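Local atomic coordinates of protein Dok-7 (Mus musculus, PDB entry 3ML4), a protein that probably activates the muscle receptor tyrosine kinase MuSK as a dimeric adaptor, so promoting neuromuscular synapse formation, and binds phosphoinositides through its PH domain. Residues B[69-74]-B[80-85]; B[162-167]-B[199-204]; B[29-34]-B[39-44]. All blocks are in the same frame, centred on the assembly; numbering follows the deposited sequence.

Contact 1: residues B[69-74]-B[80-85]; sequences LEPALP and HTLAII
L69 and L82 meet methyl to methyl, CD2 of L69 lying 3.7 Å from CD2 of L82, with the two side chains slanting across one another. L82 carries its CG opposite the backbone N (chi1 179°), and this brings its other branch, CD1, up against the E70-P71 peptide link: CD1 of L82 is 3.7 Å from N of P71. The same methyl also touches the proline ring, at 3.8 Å from CB of P71, so that L82 spans the neighbours L69 and P71 of the facing strand. I84 adds a looser flank to L69. These four residues share one face of the sheet, which packs on helix 98-112 through D105 and I108.

The two segments are the arms of an antiparallel beta hairpin, strands 59-71 and 81-86, in the sheet of the PH domain. E70 and A83 form a hydrogen-bonded pair, with A83 N 2.9 Å from E70 O and a longer return bond of 3.2 Å from E70 N to A83 O. Beyond P71 the chain leaves the strand at A72, whose backbone takes a left-handed conformation (phi 63°), yet A72 N still donates to T81 O at 2.8 Å.

On the opposite face, with A83 beside it, E70 faces strands of the PTB domain. The chain of E70 bends at its second torsion, and its CB is brushed by the terminal methyl of I85, CD1, at 4.1 Å. E70 packs among R117 and H119 of strand 115-122 and T134 and H136 of strand 133-138. L73 reaches back over the hairpin, placing CD1 4.3 Å from CB of A83, and L73 also packs on I148 and P150.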
loop_
_atom_site.group_PDB
_atom_site.type_symbol
_atom_site.label_atom_id
_atom_site.label_comp_id
_atom_site.label_asym_id
_atom_site.label_seq_id
_atom_site.Cartn_x
_atom_site.Cartn_y
_atom_site.Cartn_z
ATOM N N LEU B 69 14.531 4.044 6.194
ATOM C CA LEU B 69 14.793 4.629 7.499
ATOM C C LEU B 69 16.208 4.324 7.961
ATOM O O LEU B 69 16.765 3.278 7.632
ATOM C CB LEU B 69 13.789 4.111 8.523
ATOM C CG LEU B 69 12.505 4.930 8.634
ATOM C CD1 LEU B 69 11.444 4.419 7.675
ATOM C CD2 LEU B 69 12.000 4.866 10.053
ATOM N N GLU B 70 16.773 5.237 8.740
ATOM C CA GLU B 70 18.150 5.125 9.219
ATOM C C GLU B 70 18.295 5.961 10.499
ATOM O O GLU B 70 18.228 7.190 10.441
ATOM C CB GLU B 70 19.116 5.573 8.106
ATOM C CG GLU B 70 20.513 5.993 8.534
ATOM C CD GLU B 70 21.530 4.886 8.462
ATOM O OE1 GLU B 70 21.848 4.446 7.343
ATOM O OE2 GLU B 70 22.032 4.472 9.527
ATOM N N PRO B 71 18.443 5.293 11.661
ATOM C CA PRO B 71 18.628 5.926 12.969
ATOM C C PRO B 71 20.081 6.168 13.366
ATOM O O PRO B 71 20.983 5.572 12.791
ATOM C CB PRO B 71 18.018 4.903 13.925
ATOM C CG PRO B 71 18.294 3.579 13.267
ATOM C CD PRO B 71 18.375 3.825 11.776
ATOM N N ALA B 72 20.281 7.045 14.349
ATOM C CA ALA B 72 21.587 7.315 14.989
ATOM C C ALA B 72 22.656 7.897 14.061
ATOM O O ALA B 72 23.814 7.463 14.069
ATOM C CB ALA B 72 22.110 6.081 15.749
ATOM N N LEU B 73 22.248 8.878 13.263
ATOM C CA LEU B 73 23.170 9.699 12.495
ATOM C C LEU B 73 23.316 11.022 13.229
ATOM O O LEU B 73 22.317 11.626 13.600
ATOM C CB LEU B 73 22.627 9.970 11.089
ATOM C CG LEU B 73 22.456 8.855 10.051
ATOM C CD1 LEU B 73 21.640 9.368 8.874
ATOM C CD2 LEU B 73 23.783 8.265 9.568
ATOM N N PRO B 74 24.563 11.474 13.457
ATOM C CA PRO B 74 24.781 12.778 14.079
ATOM C C PRO B 74 24.348 13.914 13.154
ATOM O O PRO B 74 24.664 13.896 11.961
ATOM C CB PRO B 74 26.296 12.813 14.305
ATOM C CG PRO B 74 26.748 11.373 14.183
ATOM C CD PRO B 74 25.832 10.785 13.174
ATOM N N HIS B 80 20.716 11.118 18.863
ATOM C CA HIS B 80 19.580 10.219 18.734
ATOM C C HIS B 80 18.561 10.830 17.767
ATOM O O HIS B 80 17.554 11.410 18.168
ATOM C CB HIS B 80 18.975 9.908 20.102
ATOM C CG HIS B 80 19.956 9.323 21.070
ATOM N ND1 HIS B 80 20.152 9.839 22.333
ATOM C CD2 HIS B 80 20.809 8.277 20.955
ATOM C CE1 HIS B 80 21.071 9.126 22.961
ATOM N NE2 HIS B 80 21.488 8.174 22.146
ATOM N N THR B 81 18.878 10.713 16.484
ATOM C CA THR B 81 18.057 11.230 15.409
ATOM C C THR B 81 17.624 10.080 14.513
ATOM O O THR B 81 18.325 9.066 14.404
ATOM C CB THR B 81 18.842 12.221 14.530
ATOM O OG1 THR B 81 20.054 11.602 14.098
ATOM C CG2 THR B 81 19.175 13.487 15.294
ATOM N N LEU B 82 16.469 10.243 13.877
ATOM C CA LEU B 82 16.005 9.293 12.875
ATOM C C LEU B 82 15.802 10.010 11.555
ATOM O O LEU B 82 15.273 11.118 11.508
ATOM C CB LEU B 82 14.709 8.609 13.323
ATOM C CG LEU B 82 14.066 7.582 12.381
ATOM C CD1 LEU B 82 14.964 6.357 12.172
ATOM C CD2 LEU B 82 12.689 7.168 12.902
ATOM N N ALA B 83 16.254 9.377 10.483
ATOM C CA ALA B 83 16.068 9.916 9.157
ATOM C C ALA B 83 14.966 9.145 8.452
ATOM O O ALA B 83 15.018 7.915 8.359
ATOM C CB ALA B 83 17.363 9.834 8.374
ATOM N N ILE B 84 13.953 9.874 7.995
ATOM C CA ILE B 84 13.000 9.360 7.022
ATOM C C ILE B 84 13.517 9.815 5.668
ATOM O O ILE B 84 13.464 11.001 5.331
ATOM C CB ILE B 84 11.552 9.853 7.293
ATOM C CG1 ILE B 84 10.993 9.157 8.534
ATOM C CG2 ILE B 84 10.634 9.575 6.101
ATOM C CD1 ILE B 84 9.883 9.918 9.227
ATOM N N ILE B 85 14.057 8.864 4.917
ATOM C CA ILE B 85 14.667 9.144 3.624
ATOM C C ILE B 85 13.620 9.082 2.521
ATOM O O ILE B 85 12.876 8.109 2.411
ATOM C CB ILE B 85 15.820 8.168 3.311
ATOM C CG1 ILE B 85 16.821 8.142 4.469
ATOM C CG2 ILE B 85 16.518 8.558 1.992
ATOM C CD1 ILE B 85 17.621 6.877 4.558
#

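Contact 2: residues B[162-167]-B[199-204]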
loop_
_atom_site.group_PDB
_atom_site.type_symbol
_atom_site.label_atom_id
_atom_site.label_comp_id
_atom_site.label_asym_id
_atom_site.label_seq_id
_atom_site.Cartn_x
_atom_site.Cartn_y
_atom_site.Cartn_z
ATOM N N ARG B 162 17.763 -7.448 -13.631
ATOM C CA ARG B 162 17.945 -8.704 -14.374
ATOM C C ARG B 162 18.425 -9.803 -13.446
ATOM O O ARG B 162 17.861 -10.894 -13.409
ATOM C CB ARG B 162 18.979 -8.562 -15.494
ATOM C CG ARG B 162 18.732 -7.451 -16.488
ATOM C CD ARG B 162 19.349 -7.789 -17.842
ATOM N NE ARG B 162 19.458 -6.613 -18.708
ATOM C CZ ARG B 162 19.581 -6.660 -20.031
ATOM N NH1 ARG B 162 19.600 -7.828 -20.666
ATOM N NH2 ARG B 162 19.674 -5.535 -20.724
ATOM N N ARG B 163 19.482 -9.489 -12.705
ATOM C CA ARG B 163 20.234 -10.465 -11.939
ATOM C C ARG B 163 20.716 -9.831 -10.649
ATOM O O ARG B 163 20.797 -8.604 -10.538
ATOM C CB ARG B 163 21.442 -10.940 -12.758
ATOM C CG ARG B 163 21.175 -12.137 -13.661
ATOM C CD ARG B 163 21.576 -11.879 -15.118
ATOM N NE ARG B 163 22.915 -11.309 -15.259
ATOM C CZ ARG B 163 23.963 -11.947 -15.781
ATOM N NH1 ARG B 163 23.839 -13.192 -16.227
ATOM N NH2 ARG B 163 25.141 -11.331 -15.862
ATOM N N TYR B 164 21.028 -10.678 -9.678
ATOM C CA TYR B 164 21.634 -10.256 -8.425
ATOM C C TYR B 164 22.141 -11.494 -7.704
ATOM O O TYR B 164 21.696 -12.603 -7.993
ATOM C CB TYR B 164 20.632 -9.493 -7.541
ATOM C CG TYR B 164 19.400 -10.296 -7.188
ATOM C CD1 TYR B 164 19.436 -11.253 -6.178
ATOM C CD2 TYR B 164 18.200 -10.099 -7.869
ATOM C CE1 TYR B 164 18.322 -12.000 -5.865
ATOM C CE2 TYR B 164 17.066 -10.840 -7.554
ATOM C CZ TYR B 164 17.136 -11.788 -6.555
ATOM O OH TYR B 164 16.021 -12.524 -6.237
ATOM N N GLY B 165 23.064 -11.307 -6.767
ATOM C CA GLY B 165 23.537 -12.420 -5.959
ATOM C C GLY B 165 24.615 -12.071 -4.955
ATOM O O GLY B 165 25.359 -11.106 -5.134
ATOM N N ALA B 166 24.678 -12.870 -3.891
ATOM C CA ALA B 166 25.731 -12.776 -2.890
ATOM C C ALA B 166 27.050 -13.264 -3.463
ATOM O O ALA B 166 27.078 -14.198 -4.266
ATOM C CB ALA B 166 25.365 -13.595 -1.657
ATOM N N VAL B 167 28.136 -12.626 -3.036
ATOM C CA VAL B 167 29.499 -13.041 -3.375
ATOM C C VAL B 167 30.370 -12.903 -2.122
ATOM O O VAL B 167 29.956 -12.239 -1.166
ATOM C CB VAL B 167 30.095 -12.200 -4.547
ATOM C CG1 VAL B 167 29.462 -12.585 -5.889
ATOM C CG2 VAL B 167 29.947 -10.703 -4.290
ATOM N N LEU B 199 16.640 -11.795 0.921
ATOM C CA LEU B 199 15.611 -10.772 0.971
ATOM C C LEU B 199 15.078 -10.509 -0.435
ATOM O O LEU B 199 13.867 -10.466 -0.656
ATOM C CB LEU B 199 16.184 -9.486 1.562
ATOM C CG LEU B 199 15.188 -8.492 2.148
ATOM C CD1 LEU B 199 14.955 -8.849 3.599
ATOM C CD2 LEU B 199 15.719 -7.078 2.027
ATOM N N PHE B 200 16.006 -10.347 -1.376
ATOM C CA PHE B 200 15.692 -10.161 -2.789
ATOM C C PHE B 200 14.884 -11.333 -3.354
ATOM O O PHE B 200 13.859 -11.128 -4.005
ATOM C CB PHE B 200 16.985 -9.963 -3.586
ATOM C CG PHE B 200 17.460 -8.533 -3.663
ATOM C CD1 PHE B 200 17.397 -7.685 -2.554
ATOM C CD2 PHE B 200 18.004 -8.044 -4.844
ATOM C CE1 PHE B 200 17.850 -6.365 -2.630
ATOM C CE2 PHE B 200 18.457 -6.726 -4.935
ATOM C CZ PHE B 200 18.381 -5.886 -3.824
ATOM N N ASP B 201 15.339 -12.554 -3.084
ATOM C CA ASP B 201 14.654 -13.772 -3.526
ATOM C C ASP B 201 13.209 -13.833 -3.049
ATOM O O ASP B 201 12.314 -14.265 -3.785
ATOM C CB ASP B 201 15.401 -15.018 -3.031
ATOM C CG ASP B 201 16.729 -15.233 -3.743
ATOM O OD1 ASP B 201 16.938 -14.667 -4.839
ATOM O OD2 ASP B 201 17.564 -15.976 -3.198
ATOM N N CYS B 202 12.996 -13.417 -1.806
ATOM C CA CYS B 202 11.685 -13.462 -1.201
ATOM C C CYS B 202 10.750 -12.429 -1.818
ATOM O O CYS B 202 9.660 -12.784 -2.271
ATOM C CB CYS B 202 11.792 -13.274 0.309
ATOM S SG CYS B 202 12.431 -14.723 1.178
ATOM N N ILE B 203 11.179 -11.167 -1.857
ATOM C CA ILE B 203 10.312 -10.072 -2.324
ATOM C C ILE B 203 9.841 -10.262 -3.776
ATOM O O ILE B 203 8.643 -10.158 -4.063
ATOM C CB ILE B 203 10.944 -8.651 -2.091
ATOM C CG1 ILE B 203 10.622 -8.115 -0.693
ATOM C CG2 ILE B 203 10.370 -7.629 -3.060
ATOM C CD1 ILE B 203 11.236 -8.862 0.475
ATOM N N VAL B 204 10.777 -10.568 -4.676
ATOM C CA VAL B 204 10.452 -10.721 -6.103
ATOM C C VAL B 204 9.512 -11.898 -6.371
ATOM O O VAL B 204 8.907 -11.991 -7.438
ATOM C CB VAL B 204 11.718 -10.796 -7.010
ATOM C CG1 VAL B 204 12.596 -9.563 -6.805
ATOM C CG2 VAL B 204 12.507 -12.087 -6.775
#
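The ring of Y164 takes F200 over one face and D201 at its edge. On that face F200 uses two parts of its side chain: CB forms a CH-pi contact 3.7 Å from the centroid of the Y164 ring, and the ring atom CD2 sits 3.5 Å above the plane, displaced toward the rim. The phenyl ring of F200 thus presents its edge to the tyrosine in a T-shaped stack, the planes 75° apart. Near the plane of the Y164 ring, its hydroxyl OH donates to OD1 of D201 at 2.7 Å, using the anti lone pair of the carboxylate, which is turned 40° from the ring. CG of Y164 stands between the backbone N and the carbonyl carbon (chi1 59°), the rotation that sends the ring from the strand to the helix. CG2 of V204 closes in on the hydroxyl, 3.6 Å from OH. D201 OD1 also forms a hydrogen bond with a polar side chain of the bound MuSK peptide, so Y164 probably helps to position a group that meets the peptide.

The cleft between this edge strand and the C-terminal helix is the peptide site characteristic of PTB domains: R163 and Y164 pair antiparallel with the peptide. Within the domain, F171 and F173 of strand 170-175 touch Y164, F171 stacks edge-to-face with F200, and helix 193-203 packs through L199 and F200 on L137 of strand 133-138.

Contact 3: residues B[29-34]-B[39-44]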
loop_
_atom_site.group_PDB
_atom_site.type_symbol
_atom_site.label_atom_id
_atom_site.label_comp_id
_atom_site.label_asym_id
_atom_site.label_seq_id
_atom_site.Cartn_x
_atom_site.Cartn_y
_atom_site.Cartn_z
ATOM N N VAL B 29 2.770 13.306 15.877
ATOM C CA VAL B 29 1.950 12.132 15.589
ATOM C C VAL B 29 2.272 11.610 14.186
ATOM O O VAL B 29 2.155 12.343 13.195
ATOM C CB VAL B 29 0.431 12.452 15.721
ATOM C CG1 VAL B 29 -0.432 11.380 15.055
ATOM C CG2 VAL B 29 0.043 12.617 17.181
ATOM N N LEU B 30 2.687 10.348 14.112
ATOM C CA LEU B 30 2.887 9.681 12.829
ATOM C C LEU B 30 1.860 8.593 12.625
ATOM O O LEU B 30 1.649 7.751 13.502
ATOM C CB LEU B 30 4.297 9.095 12.712
ATOM C CG LEU B 30 5.428 10.090 12.441
ATOM C CD1 LEU B 30 6.765 9.373 12.417
ATOM C CD2 LEU B 30 5.206 10.878 11.136
ATOM N N ARG B 31 1.213 8.628 11.464
ATOM C CA ARG B 31 0.270 7.582 11.070
ATOM C C ARG B 31 0.215 7.404 9.557
ATOM O O ARG B 31 0.487 8.338 8.801
ATOM C CB ARG B 31 -1.132 7.844 11.649
ATOM C CG ARG B 31 -1.972 8.935 10.976
ATOM C CD ARG B 31 -3.361 8.907 11.601
ATOM N NE ARG B 31 -4.374 9.751 10.969
ATOM C CZ ARG B 31 -5.118 9.385 9.927
ATOM N NH1 ARG B 31 -4.934 8.206 9.352
ATOM N NH2 ARG B 31 -6.038 10.210 9.444
ATOM N N LYS B 32 -0.123 6.189 9.133
ATOM C CA LYS B 32 -0.372 5.891 7.726
ATOM C C LYS B 32 -1.697 6.528 7.309
ATOM O O LYS B 32 -2.708 6.327 7.984
ATOM C CB LYS B 32 -0.416 4.376 7.508
ATOM C CG LYS B 32 0.934 3.681 7.657
ATOM C CD LYS B 32 0.786 2.182 7.903
ATOM C CE LYS B 32 0.756 1.368 6.609
ATOM N NZ LYS B 32 -0.559 1.413 5.920
ATOM N N PRO B 33 -1.691 7.313 6.208
ATOM C CA PRO B 33 -2.888 7.989 5.676
ATOM C C PRO B 33 -3.986 7.013 5.268
ATOM O O PRO B 33 -5.166 7.357 5.313
ATOM C CB PRO B 33 -2.362 8.717 4.428
ATOM C CG PRO B 33 -0.898 8.845 4.647
ATOM C CD PRO B 33 -0.496 7.614 5.395
ATOM N N SER B 34 -3.583 5.810 4.868
ATOM C CA SER B 34 -4.506 4.756 4.480
ATOM C C SER B 34 -3.946 3.399 4.902
ATOM O O SER B 34 -2.738 3.281 5.133
ATOM C CB SER B 34 -4.751 4.796 2.974
ATOM O OG SER B 34 -3.561 4.570 2.242
ATOM N N CYS B 39 3.007 5.872 2.463
ATOM C CA CYS B 39 3.144 7.239 2.946
ATOM C C CYS B 39 3.070 7.321 4.461
ATOM O O CYS B 39 2.621 6.389 5.130
ATOM C CB CYS B 39 2.048 8.125 2.348
ATOM S SG CYS B 39 1.794 7.909 0.582
ATOM N N LEU B 40 3.518 8.454 4.988
ATOM C CA LEU B 40 3.300 8.793 6.377
ATOM C C LEU B 40 2.702 10.187 6.500
ATOM O O LEU B 40 3.185 11.143 5.891
ATOM C CB LEU B 40 4.599 8.695 7.176
ATOM C CG LEU B 40 5.034 7.305 7.645
ATOM C CD1 LEU B 40 6.460 7.362 8.172
ATOM C CD2 LEU B 40 4.076 6.742 8.702
ATOM N N LEU B 41 1.628 10.283 7.277
ATOM C CA LEU B 41 1.061 11.566 7.648
ATOM C C LEU B 41 1.720 12.053 8.930
ATOM O O LEU B 41 1.727 11.355 9.949
ATOM C CB LEU B 41 -0.459 11.468 7.820
ATOM C CG LEU B 41 -1.253 12.742 8.144
ATOM C CD1 LEU B 41 -1.199 13.749 7.008
ATOM C CD2 LEU B 41 -2.695 12.397 8.476
HETATM N N MSE B 42 2.293 13.247 8.856
HETATM C CA MSE B 42 2.872 13.900 10.015
HETATM C C MSE B 42 1.832 14.845 10.593
HETATM O O MSE B 42 1.314 15.711 9.886
HETATM C CB MSE B 42 4.128 14.686 9.630
HETATM C CG MSE B 42 5.139 13.916 8.793
HETATM SE SE MSE B 42 6.921 14.729 8.849
HETATM C CE MSE B 42 7.417 14.205 10.665
ATOM N N LEU B 43 1.514 14.663 11.870
ATOM C CA LEU B 43 0.613 15.572 12.572
ATOM C C LEU B 43 1.337 16.202 13.754
ATOM O O LEU B 43 1.698 15.513 14.708
ATOM C CB LEU B 43 -0.665 14.849 13.020
ATOM C CG LEU B 43 -1.585 14.257 11.939
ATOM C CD1 LEU B 43 -2.759 13.527 12.579
ATOM C CD2 LEU B 43 -2.085 15.309 10.948
ATOM N N VAL B 44 1.556 17.512 13.673
ATOM C CA VAL B 44 2.320 18.239 14.689
ATOM C C VAL B 44 1.437 19.115 15.573
ATOM O O VAL B 44 0.685 19.963 15.087
ATOM C CB VAL B 44 3.422 19.125 14.060
ATOM C CG1 VAL B 44 4.358 19.652 15.134
ATOM C CG2 VAL B 44 4.206 18.352 13.020
#
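V29 with L43, and R31 with L41, are joined by paired backbone hydrogen bonds, four in all. V29 N lies 2.7 Å from L43 O, and L41 N is an equal 2.7 Å from R31 O. Between these two pairs, CA of L30 makes a CH...O contact with the carbonyl oxygen of L41, 3.5 Å away.

The apolar contacts divide between two faces. L30 and M42, a selenomethionine, run side by side in the same direction, CD2 of L30 being 3.8 Å from CG of M42. L30 and L40 pack on helix 98-112, at W104, I108 and L112, while M42 lies on L28. On the other face the side chains of V29 and L43 cross, their CB atoms 3.8 Å apart. This hairpin, strands 24-31 and 40-45, belongs to the antiparallel sheet of the PH domain, which that helix packs against. Near the hairpin's end, CG of P33 rests 3.8 Å from CB of C39 and also leans on L41.

R31 lies alongside L41 and extends straight from CG to NE, laying one face of its guanidinium under CD2 of L41, which stands 3.7 Å above the plane. NH2 of R31 forms a salt bridge with E7, and R31 also packs on V204 of the second subunit and on the bound peptide. K32 starts out away from the facing strand, and bends at its third and fourth torsions turn the chain along its own segment, so that NZ donates a hydrogen bond to S34 O at 3.0 Å. K32 also packs on F214 of the second subunit. With an alanine here, the S34 carbonyl would probably lose its ammonium partner, and the packing on F214 of the second subunit would be reduced.

How the contacts relate
From the N terminus, contact 3 closes first, over a four-residue connection, and contact 1 next, over five residues; contact 2 follows, bridging the 31 residues between 162-167 and 199-204, which belong to strand 161-167 and helix 193-203. The three come in series, without nesting or crossing. Contacts 3 and 1 build successive hairpins of the PH sheet, in which strands 40-45 and 59-71 are neighbours, and both send leucines to I108 of helix 98-112. Contact 1 also looks to strands 115-122 and 133-138 of the PTB domain. Contact 2 lies at that domain's peptide groove, its centre about 26 Å from that of contact 1 and about 31 Å from that of contact 3.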